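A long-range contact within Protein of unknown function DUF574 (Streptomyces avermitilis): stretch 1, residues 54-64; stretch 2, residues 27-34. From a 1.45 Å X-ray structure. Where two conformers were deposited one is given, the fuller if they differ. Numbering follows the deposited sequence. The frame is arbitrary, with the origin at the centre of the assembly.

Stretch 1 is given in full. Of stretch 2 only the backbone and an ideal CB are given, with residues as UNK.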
# COMPACT_ATOMS: atom_id res chain seq x y z
N ALA A 54 2.24 -10.41 17.20
CA ALA A 54 1.51 -10.56 15.94
C ALA A 54 2.01 -9.69 14.79
O ALA A 54 1.49 -9.82 13.67
CB ALA A 54 -0.02 -10.35 16.11
N LEU A 55 3.00 -8.83 15.03
CA LEU A 55 3.46 -7.95 13.95
C LEU A 55 3.67 -8.67 12.58
O LEU A 55 3.21 -8.18 11.54
CB LEU A 55 4.69 -7.10 14.37
CG LEU A 55 5.18 -6.09 13.34
CD1 LEU A 55 4.15 -5.00 13.13
CD2 LEU A 55 6.54 -5.53 13.77
N PRO A 56 4.37 -9.83 12.56
CA PRO A 56 4.55 -10.52 11.26
C PRO A 56 3.24 -11.03 10.65
O PRO A 56 3.12 -11.08 9.44
CB PRO A 56 5.53 -11.67 11.55
CG PRO A 56 6.06 -11.39 12.96
CD PRO A 56 5.09 -10.48 13.67
N VAL A 57 2.28 -11.46 11.48
CA VAL A 57 0.97 -11.92 10.98
C VAL A 57 0.26 -10.73 10.32
O VAL A 57 -0.26 -10.84 9.21
CB VAL A 57 0.13 -12.51 12.16
CG1 VAL A 57 -1.32 -12.70 11.75
CG2 VAL A 57 0.75 -13.86 12.63
N HIS A 58 0.30 -9.59 10.98
CA HIS A 58 -0.27 -8.34 10.44
C HIS A 58 0.36 -7.93 9.10
O HIS A 58 -0.34 -7.64 8.12
CB HIS A 58 -0.12 -7.23 11.53
CG HIS A 58 -0.16 -5.82 11.05
ND1 HIS A 58 -1.34 -5.10 10.91
CD2 HIS A 58 0.84 -4.95 10.76
CE1 HIS A 58 -1.04 -3.88 10.52
NE2 HIS A 58 0.27 -3.76 10.41
N MSE A 59 1.69 -7.95 9.02
CA MSE A 59 2.38 -7.48 7.82
C MSE A 59 2.16 -8.48 6.66
O MSE A 59 1.90 -8.06 5.53
CB MSE A 59 3.85 -7.19 8.16
CG MSE A 59 4.00 -5.94 9.01
SE MSE A 59 5.82 -5.45 9.29
CE MSE A 59 5.56 -3.55 9.57
N ARG A 60 2.21 -9.78 6.94
CA ARG A 60 1.92 -10.77 5.91
C ARG A 60 0.45 -10.66 5.43
O ARG A 60 0.17 -10.75 4.21
CB ARG A 60 2.30 -12.15 6.45
CG ARG A 60 3.83 -12.31 6.62
CD ARG A 60 4.26 -13.57 7.39
NE ARG A 60 5.43 -14.21 6.76
CZ ARG A 60 6.71 -14.10 7.13
NH1 ARG A 60 7.09 -13.35 8.16
NH2 ARG A 60 7.65 -14.75 6.45
N ALA A 61 -0.49 -10.40 6.35
CA ALA A 61 -1.87 -10.28 5.97
C ALA A 61 -2.11 -9.06 5.08
O ALA A 61 -2.97 -9.07 4.19
CB ALA A 61 -2.80 -10.20 7.24
N ASN A 62 -1.40 -7.98 5.33
CA ASN A 62 -1.52 -6.80 4.46
C ASN A 62 -1.03 -7.11 3.04
O ASN A 62 -1.70 -6.75 2.05
CB ASN A 62 -0.75 -5.62 5.04
CG ASN A 62 -0.74 -4.42 4.10
OD1 ASN A 62 -1.71 -3.67 4.06
ND2 ASN A 62 0.31 -4.31 3.29
N ARG A 63 0.08 -7.82 2.92
CA ARG A 63 0.58 -8.21 1.60
C ARG A 63 -0.41 -9.13 0.91
O ARG A 63 -0.70 -8.96 -0.31
CB ARG A 63 1.98 -8.81 1.67
CG ARG A 63 2.64 -8.92 0.26
CD ARG A 63 3.08 -7.58 -0.32
NE ARG A 63 3.54 -7.72 -1.71
CZ ARG A 63 4.13 -6.74 -2.39
NH1 ARG A 63 4.36 -5.56 -1.82
NH2 ARG A 63 4.50 -6.95 -3.66
N ASP A 64 -0.96 -10.12 1.61
CA ASP A 64 -1.92 -11.05 1.03
C ASP A 64 -3.19 -10.30 0.55
O ASP A 64 -3.74 -10.61 -0.51
CB ASP A 64 -2.33 -12.12 2.06
CG ASP A 64 -1.22 -13.13 2.37
OD1 ASP A 64 -0.25 -13.25 1.60
OD2 ASP A 64 -1.33 -13.82 3.41
N UNK A 27 11.88 -2.14 7.26
CA UNK A 27 11.35 -2.90 8.40
C UNK A 27 10.30 -3.91 7.92
O UNK A 27 10.30 -5.08 8.32
CB UNK A 27 10.74 -1.96 9.44
N UNK A 28 9.40 -3.45 7.05
CA UNK A 28 8.33 -4.32 6.54
C UNK A 28 8.97 -5.53 5.83
O UNK A 28 8.61 -6.71 6.06
CB UNK A 28 7.41 -3.55 5.59
N UNK A 29 9.95 -5.26 4.96
CA UNK A 29 10.60 -6.34 4.25
C UNK A 29 11.30 -7.33 5.20
O UNK A 29 11.19 -8.54 5.01
CB UNK A 29 11.61 -5.76 3.26
N UNK A 30 12.02 -6.81 6.19
CA UNK A 30 12.65 -7.64 7.22
C UNK A 30 11.61 -8.57 7.85
O UNK A 30 11.79 -9.80 7.90
CB UNK A 30 13.31 -6.77 8.29
N UNK A 31 10.51 -7.99 8.31
CA UNK A 31 9.50 -8.77 9.03
C UNK A 31 8.83 -9.84 8.15
O UNK A 31 8.55 -10.91 8.66
CB UNK A 31 8.43 -7.83 9.59
N UNK A 32 8.57 -9.57 6.86
CA UNK A 32 7.90 -10.53 5.98
C UNK A 32 8.88 -11.52 5.32
O UNK A 32 8.46 -12.34 4.49
CB UNK A 32 7.12 -9.78 4.90
N UNK A 33 10.17 -11.45 5.67
CA UNK A 33 11.15 -12.48 5.27
C UNK A 33 12.03 -12.13 4.09
O UNK A 33 12.69 -13.02 3.54
CB UNK A 33 10.41 -13.78 4.94
N UNK A 34 12.03 -10.87 3.66
CA UNK A 34 12.91 -10.44 2.57
C UNK A 34 14.31 -10.15 3.06
O UNK A 34 14.65 -10.36 4.24
CB UNK A 34 12.34 -9.20 1.88

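Helix 55-64 meets the helical part of stretch 2 at about 102°, with an axis-to-axis closest approach of 9.9 Å. The backbones come nearest at position 31, whose CA is 5.7 Å from Pro56 CA, and at position 32, whose CA is 6.0 Å from Arg60 CA.

Position 27 is helical, and its CA-to-CB bond points sideways to stretch 1. The ideal CB lies 5.4 Å from Met59 CE. Many side chains would fit, and an apolar one would suit the selenomethionine methyl. The residue is Ile27, which stays at the margin of the contact.

Position 28 also points sideways, with its ideal CB 4.4 Å from Met59 CE. Further along helix 55-64 lie the Met59 side chain, the Met59 carbonyl and the amide of Asn62. A long side chain could reach them. An apolar chain such as leucine or methionine would use the first part of this path, and a large one with a polar tip would use all of it. The residue is Tyr28. With chi1 at t, its ring runs along Met59, CD2 lying 4.0 Å from Met59 CG. The selenium of Met59 sits 5.0 Å from the ring centroid, in an oblique sulfur-aromatic type of contact. At the tip, Asn62 ND2 donates a hydrogen bond to Tyr28 OH, 3.1 Å long and nearly straight at 165°. Tyr28 OH also packs against Arg63 CB at 3.4 Å. The hydroxyl thus gives the ring a polar end where the helix offers a donor.

Position 29 points away from stretch 1, which therefore sets little preference. The residue is Asp29, and its OD2 is hydrogen-bonded just outside the stretch.

Position 30 points sideways, with nothing of stretch 1 within 5.5 Å of its ideal CB. Many residues would do. It is Tyr30, whose OH is hydrogen-bonded elsewhere in the structure.

Position 31 points toward stretch 1. Its ideal CB is 3.5 Å from Met59 SE, 5.0 Å from Pro56 CA and 5.1 Å from Leu55 CD2. This apolar setting suits valine, leucine or isoleucine. The residue is Ile31. Its CG2 lies 3.5 Å from both Met59 SE and Pro56 CA, while CD1 reaches Leu55 CD2 at 4.1 Å. Ile31 CG1 also lies near the selenium, 3.9 Å from Met59 SE, so both branches pack on Met59.

Position 32 points sideways, its ideal CB 4.5 Å from Arg60 CG and 5.3 Å from Met59 CB. Aliphatic side chains would pack well on these methylenes. The residue is Ile32, with CG2 3.7 Å from Met59 CB and 4.0 Å from Arg60 CG. Its carbonyl lies over one face of the Arg60 guanidinium.

Position 33 has positive phi, 100°, in a Schellman motif that follows the helix. An ideal CB would be jammed against the preceding carbonyl O and only 3.3 Å from Arg60 NH2. The clash with the carbonyl O by itself calls for glycine, and the tight approach to Arg60 NH2 adds to it. Gly33 is found.

Position 34 is out of reach, so stretch 1 does not choose. It is Gly34, whose N bonds back to Asp29 O at 2.8 Å.

Stretch 2 27-34: IYDYIIGG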
# COMPACT_ATOMS: atom_id res chain seq x y z
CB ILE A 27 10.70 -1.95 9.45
CG1 ILE A 27 11.77 -1.06 10.12
CG2 ILE A 27 9.91 -2.74 10.51
CD1 ILE A 27 11.21 0.13 10.90
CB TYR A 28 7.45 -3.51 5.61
CG TYR A 28 6.28 -4.22 4.99
CD1 TYR A 28 6.39 -4.83 3.76
CD2 TYR A 28 5.02 -4.20 5.58
CE1 TYR A 28 5.29 -5.45 3.17
CE2 TYR A 28 3.93 -4.78 4.98
CZ TYR A 28 4.06 -5.40 3.78
OH TYR A 28 2.93 -5.96 3.21
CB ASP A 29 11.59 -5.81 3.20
CG ASP A 29 11.92 -6.82 2.13
OD1 ASP A 29 11.00 -7.30 1.46
OD2 ASP A 29 13.11 -7.10 1.94
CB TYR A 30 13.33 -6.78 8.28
CG TYR A 30 13.72 -7.57 9.50
CD1 TYR A 30 14.69 -8.55 9.43
CD2 TYR A 30 13.09 -7.36 10.72
CE1 TYR A 30 15.05 -9.28 10.53
CE2 TYR A 30 13.42 -8.08 11.84
CZ TYR A 30 14.42 -9.05 11.74
OH TYR A 30 14.78 -9.82 12.85
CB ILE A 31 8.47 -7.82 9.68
CG1 ILE A 31 9.10 -6.98 10.79
CG2 ILE A 31 7.17 -8.57 10.14
CD1 ILE A 31 9.57 -7.73 12.07
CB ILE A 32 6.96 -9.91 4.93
CG1 ILE A 32 7.72 -9.13 3.86
CG2 ILE A 32 5.87 -9.06 5.62
CD1 ILE A 32 6.88 -8.75 2.67
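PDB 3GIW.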